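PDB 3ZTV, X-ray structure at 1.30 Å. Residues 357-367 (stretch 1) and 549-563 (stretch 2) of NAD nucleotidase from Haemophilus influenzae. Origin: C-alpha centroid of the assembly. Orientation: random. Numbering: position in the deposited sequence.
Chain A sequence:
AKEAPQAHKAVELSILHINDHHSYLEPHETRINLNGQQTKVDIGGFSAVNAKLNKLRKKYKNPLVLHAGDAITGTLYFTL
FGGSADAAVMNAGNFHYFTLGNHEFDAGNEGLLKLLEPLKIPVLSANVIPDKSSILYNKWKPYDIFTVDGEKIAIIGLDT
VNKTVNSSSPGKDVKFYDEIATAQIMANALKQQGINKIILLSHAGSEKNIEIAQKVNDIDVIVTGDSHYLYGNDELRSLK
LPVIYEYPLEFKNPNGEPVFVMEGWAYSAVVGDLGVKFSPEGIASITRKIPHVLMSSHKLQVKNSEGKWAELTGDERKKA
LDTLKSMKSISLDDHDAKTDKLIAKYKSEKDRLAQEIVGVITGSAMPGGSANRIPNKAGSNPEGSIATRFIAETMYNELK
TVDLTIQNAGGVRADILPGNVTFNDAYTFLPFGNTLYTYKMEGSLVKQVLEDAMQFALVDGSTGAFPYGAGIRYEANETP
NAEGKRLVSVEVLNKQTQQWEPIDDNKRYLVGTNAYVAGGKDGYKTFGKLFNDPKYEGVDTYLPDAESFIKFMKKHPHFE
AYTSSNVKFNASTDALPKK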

# COMPACT_ATOMS: atom_id res chain seq x y z
N ILE A 357 -11.95 -42.02 15.03
CA ILE A 357 -12.34 -41.14 16.11
C ILE A 357 -11.57 -39.82 16.04
O ILE A 357 -10.34 -39.81 15.92
N VAL A 358 -12.30 -38.71 16.10
CA VAL A 358 -11.67 -37.39 16.10
C VAL A 358 -11.49 -36.86 17.52
O VAL A 358 -10.59 -36.08 17.79
N GLY A 359 -12.36 -37.29 18.43
CA GLY A 359 -12.22 -36.90 19.82
C GLY A 359 -13.16 -37.68 20.72
O GLY A 359 -14.01 -38.42 20.24
N VAL A 360 -12.99 -37.51 22.03
CA VAL A 360 -13.80 -38.19 23.02
C VAL A 360 -14.40 -37.15 23.94
O VAL A 360 -13.71 -36.23 24.38
N ILE A 361 -15.69 -37.27 24.22
CA ILE A 361 -16.36 -36.39 25.17
C ILE A 361 -16.63 -37.14 26.46
O ILE A 361 -17.17 -38.25 26.45
N THR A 362 -16.25 -36.53 27.58
CA THR A 362 -16.53 -37.09 28.89
C THR A 362 -17.52 -36.19 29.62
O THR A 362 -17.74 -35.04 29.24
N GLY A 363 -18.14 -36.72 30.67
CA GLY A 363 -19.10 -35.96 31.44
C GLY A 363 -20.53 -36.26 31.05
O GLY A 363 -20.83 -37.30 30.48
N SER A 364 -21.41 -35.32 31.36
CA SER A 364 -22.84 -35.50 31.15
C SER A 364 -23.28 -35.07 29.76
O SER A 364 -22.65 -34.22 29.14
N ALA A 365 -24.37 -35.66 29.29
CA ALA A 365 -24.96 -35.30 28.02
C ALA A 365 -25.21 -33.79 27.95
O ALA A 365 -25.59 -33.17 28.95
N MET A 366 -24.98 -33.21 26.78
CA MET A 366 -25.31 -31.81 26.54
C MET A 366 -26.66 -31.74 25.83
O MET A 366 -26.77 -32.11 24.66
N PRO A 367 -27.71 -31.31 26.54
CA PRO A 367 -29.06 -31.36 25.98
C PRO A 367 -29.19 -30.54 24.70
O PRO A 367 -28.62 -29.44 24.61
N PHE A 549 -16.91 -28.39 13.55
CA PHE A 549 -17.05 -29.31 14.66
C PHE A 549 -15.87 -30.27 14.72
O PHE A 549 -15.31 -30.50 15.79
N ILE A 550 -15.47 -30.80 13.57
CA ILE A 550 -14.29 -31.65 13.49
C ILE A 550 -13.02 -30.94 14.00
O ILE A 550 -12.25 -31.51 14.77
N LYS A 551 -12.80 -29.70 13.57
CA LYS A 551 -11.64 -28.94 14.06
C LYS A 551 -11.67 -28.79 15.58
O LYS A 551 -10.63 -28.88 16.25
N PHE A 552 -12.84 -28.52 16.13
CA PHE A 552 -12.99 -28.34 17.57
C PHE A 552 -12.57 -29.60 18.32
O PHE A 552 -11.84 -29.52 19.31
N MET A 553 -13.03 -30.75 17.86
CA MET A 553 -12.65 -32.00 18.51
C MET A 553 -11.16 -32.29 18.36
O MET A 553 -10.55 -32.86 19.26
N LYS A 554 -10.57 -31.91 17.24
CA LYS A 554 -9.13 -32.09 17.07
C LYS A 554 -8.36 -31.26 18.09
O LYS A 554 -7.28 -31.65 18.53
N LYS A 555 -8.92 -30.11 18.45
CA LYS A 555 -8.29 -29.22 19.42
C LYS A 555 -8.54 -29.71 20.84
O LYS A 555 -7.69 -29.55 21.73
N HIS A 556 -9.71 -30.32 21.04
CA HIS A 556 -10.09 -30.87 22.34
C HIS A 556 -10.36 -32.36 22.22
O HIS A 556 -11.51 -32.79 22.35
N PRO A 557 -9.31 -33.17 21.98
CA PRO A 557 -9.52 -34.60 21.75
C PRO A 557 -10.01 -35.33 22.99
O PRO A 557 -10.51 -36.46 22.89
N HIS A 558 -9.88 -34.71 24.16
CA HIS A 558 -10.45 -35.25 25.38
C HIS A 558 -11.27 -34.17 26.09
O HIS A 558 -10.87 -33.64 27.13
N PHE A 559 -12.42 -33.86 25.50
CA PHE A 559 -13.25 -32.73 25.88
C PHE A 559 -14.23 -33.08 27.00
O PHE A 559 -14.99 -34.04 26.89
N GLU A 560 -14.21 -32.29 28.06
CA GLU A 560 -15.17 -32.41 29.14
C GLU A 560 -16.39 -31.57 28.79
O GLU A 560 -16.28 -30.38 28.51
N ALA A 561 -17.57 -32.20 28.81
CA ALA A 561 -18.80 -31.54 28.36
C ALA A 561 -19.11 -30.25 29.11
O ALA A 561 -18.90 -30.17 30.32
N TYR A 562 -19.61 -29.25 28.38
CA TYR A 562 -20.12 -28.03 29.00
C TYR A 562 -21.31 -28.38 29.88
O TYR A 562 -22.06 -29.31 29.58
N THR A 563 -21.49 -27.62 30.96
CA THR A 563 -22.64 -27.80 31.83
C THR A 563 -23.53 -26.56 31.85
O THR A 563 -24.51 -26.50 32.59

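What sets the frame on which the side chains pack? Strand 357-362 runs parallel to strand 558-560, joined by four backbone hydrogen bonds: Val360 N to Pro557 O (2.8 Å), Phe559 N to Val360 O (2.9 Å), Thr362 N to Phe559 O (2.9 Å) and Ala561 N to Thr362 O (2.9 Å). This register pairs Ile361 with Phe559 on one face of the sheet, and places Val360 and Thr362 beside His558 and Glu560 on the other.

Which apolar side chains fill the buried face? Ile361, with chi1 m and chi2 t, lies at the edge of the Phe559 ring, its CG1 4.2 Å from Phe559 CD2; the ring itself is held by a t rotamer. The same Ile361 CG1 is 4.0 Å from Met553 CE, while Ile361 CG2 reaches Ala561 CB at 4.1 Å. Met366, an m, t, m rotamer pointing toward stretch 2, closes the group farther along: its CG is 3.9 Å from Ala561 CB, and its CE meets the edge of the Phe559 ring, 4.3 Å from Phe559 CE2. Its sulfur also approaches Tyr562, with Met366 SD 4.2 Å from Tyr562 CB and 5.5 Å from the ring centroid, in an oblique arrangement.

How does the helix 549-555 meet the start of the strand? Val358, in the p rotamer, points toward it and packs against three helix residues. Val358 CG1 is 3.6 Å from Met553 CB, and Val358 CG2 is 4.0 Å from Met553 CB, 3.5 Å from Lys554 CG and 4.1 Å from Ile550 CG2. Met553 curls through three m torsions, which brings its CE within 3.6 Å of Gly359 CA. The absence of a side chain at Gly359 matters here, because a CB would lie 2.5 Å from Met553 CE and clash.

Where are the polar side-chain partners? They lie on the more open face, where Thr362 OG1, set by a p rotamer, donates a hydrogen bond to Glu560 OE1 at 2.8 Å. Glu560 leaves its backbone with chi1 t and then turns at chi2 p, so that its carboxylate comes nearer to stretch 1 than its CB direction alone suggests. Gly363 leaves room for that carboxylate: its CA is 3.5 Å from Glu560 OE2, and a CB there would fall 2.6 Å from the same oxygen. On this face too, Val360 (t) rests its CB 4.3 Å from ND1 of His558 (chi1 m), an oblique contact without a hydrogen bond.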

# COMPACT_ATOMS: atom_id res chain seq x y z
CB ILE A 357 -12.10 -41.82 17.47
CG1 ILE A 357 -12.95 -43.09 17.57
CG2 ILE A 357 -12.40 -40.87 18.62
CD1 ILE A 357 -12.57 -44.01 18.72
CB VAL A 358 -12.43 -36.37 15.22
CG1 VAL A 358 -13.79 -36.04 15.81
CG2 VAL A 358 -11.61 -35.10 15.04
CB VAL A 360 -12.97 -39.19 23.84
CG1 VAL A 360 -13.81 -39.84 24.94
CG2 VAL A 360 -12.37 -40.25 22.94
CB ILE A 361 -17.68 -35.84 24.61
CG1 ILE A 361 -17.42 -35.04 23.33
CG2 ILE A 361 -18.37 -34.97 25.65
CD1 ILE A 361 -18.68 -34.58 22.62
CB THR A 362 -15.25 -37.24 29.73
OG1 THR A 362 -14.56 -35.98 29.80
CG2 THR A 362 -14.32 -38.27 29.11
CB SER A 364 -23.63 -34.71 32.20
OG SER A 364 -23.47 -35.28 33.49
CB ALA A 365 -26.27 -36.05 27.80
CB MET A 366 -24.20 -31.14 25.71
CG MET A 366 -22.93 -30.91 26.51
SD MET A 366 -21.51 -30.39 25.51
CE MET A 366 -21.08 -31.91 24.67
CB PRO A 367 -29.93 -30.76 27.09
CG PRO A 367 -29.14 -30.95 28.34
CD PRO A 367 -27.70 -30.83 27.94
CB PHE A 549 -18.37 -30.08 14.58
CG PHE A 549 -18.75 -30.73 15.88
CD1 PHE A 549 -18.11 -31.88 16.30
CD2 PHE A 549 -19.72 -30.17 16.69
CE1 PHE A 549 -18.44 -32.47 17.50
CE2 PHE A 549 -20.05 -30.76 17.90
CZ PHE A 549 -19.41 -31.91 18.30
CB ILE A 550 -14.09 -32.20 12.07
CG1 ILE A 550 -15.15 -33.25 11.76
CG2 ILE A 550 -12.70 -32.77 11.89
CD1 ILE A 550 -15.34 -33.49 10.27
CB LYS A 551 -11.60 -27.55 13.45
CG LYS A 551 -11.31 -27.50 11.97
CD LYS A 551 -11.12 -26.06 11.54
CE LYS A 551 -11.02 -25.94 10.04
NZ LYS A 551 -10.81 -24.53 9.61
CB PHE A 552 -14.42 -27.92 17.92
CG PHE A 552 -14.62 -27.60 19.37
CD1 PHE A 552 -14.95 -28.61 20.27
CD2 PHE A 552 -14.49 -26.31 19.85
CE1 PHE A 552 -15.14 -28.33 21.61
CE2 PHE A 552 -14.69 -26.02 21.19
CZ PHE A 552 -15.01 -27.04 22.07
CB MET A 553 -13.49 -33.17 18.00
CG MET A 553 -14.99 -33.06 18.30
SD MET A 553 -15.37 -32.86 20.05
CE MET A 553 -14.46 -34.21 20.79
CB LYS A 554 -8.69 -31.71 15.66
CG LYS A 554 -9.10 -32.70 14.58
CD LYS A 554 -8.51 -32.29 13.23
CE LYS A 554 -8.88 -33.27 12.13
NZ LYS A 554 -8.12 -34.54 12.23
CB LYS A 555 -8.82 -27.79 19.26
CG LYS A 555 -8.08 -26.76 20.10
CD LYS A 555 -8.67 -25.36 19.93
CE LYS A 555 -10.05 -25.27 20.57
NZ LYS A 555 -10.49 -23.86 20.84
CB HIS A 556 -11.37 -30.20 22.85
CG HIS A 556 -11.24 -28.73 23.08
ND1 HIS A 556 -11.80 -27.79 22.23
CD2 HIS A 556 -10.65 -28.03 24.07
CE1 HIS A 556 -11.55 -26.58 22.70
NE2 HIS A 556 -10.84 -26.70 23.81
CB PRO A 557 -8.13 -35.10 21.34
CG PRO A 557 -7.18 -34.10 21.91
CD PRO A 557 -7.90 -32.78 21.86
CB HIS A 558 -9.37 -35.85 26.28
CG HIS A 558 -8.76 -37.10 25.72
ND1 HIS A 558 -9.31 -38.35 25.90
CD2 HIS A 558 -7.66 -37.28 24.95
CE1 HIS A 558 -8.57 -39.25 25.28
NE2 HIS A 558 -7.56 -38.63 24.70
CB PHE A 559 -14.01 -32.24 24.65
CG PHE A 559 -14.95 -31.10 24.92
CD1 PHE A 559 -14.46 -29.82 25.18
CD2 PHE A 559 -16.32 -31.29 24.90
CE1 PHE A 559 -15.32 -28.77 25.43
CE2 PHE A 559 -17.19 -30.24 25.14
CZ PHE A 559 -16.69 -28.98 25.41
CB GLU A 560 -14.55 -31.92 30.45
CG GLU A 560 -15.49 -31.98 31.65
CD GLU A 560 -15.73 -33.40 32.12
OE1 GLU A 560 -14.83 -34.25 31.94
OE2 GLU A 560 -16.82 -33.67 32.67
CB ALA A 561 -19.97 -32.51 28.47
CB TYR A 562 -20.58 -27.04 27.93
CG TYR A 562 -19.47 -26.46 27.08
CD1 TYR A 562 -18.44 -25.73 27.65
CD2 TYR A 562 -19.46 -26.62 25.70
CE1 TYR A 562 -17.42 -25.19 26.87
CE2 TYR A 562 -18.46 -26.09 24.91
CZ TYR A 562 -17.44 -25.37 25.51
OH TYR A 562 -16.43 -24.84 24.74
CB THR A 563 -22.21 -28.13 33.27
OG1 THR A 563 -21.33 -27.09 33.75
CG2 THR A 563 -21.48 -29.47 33.31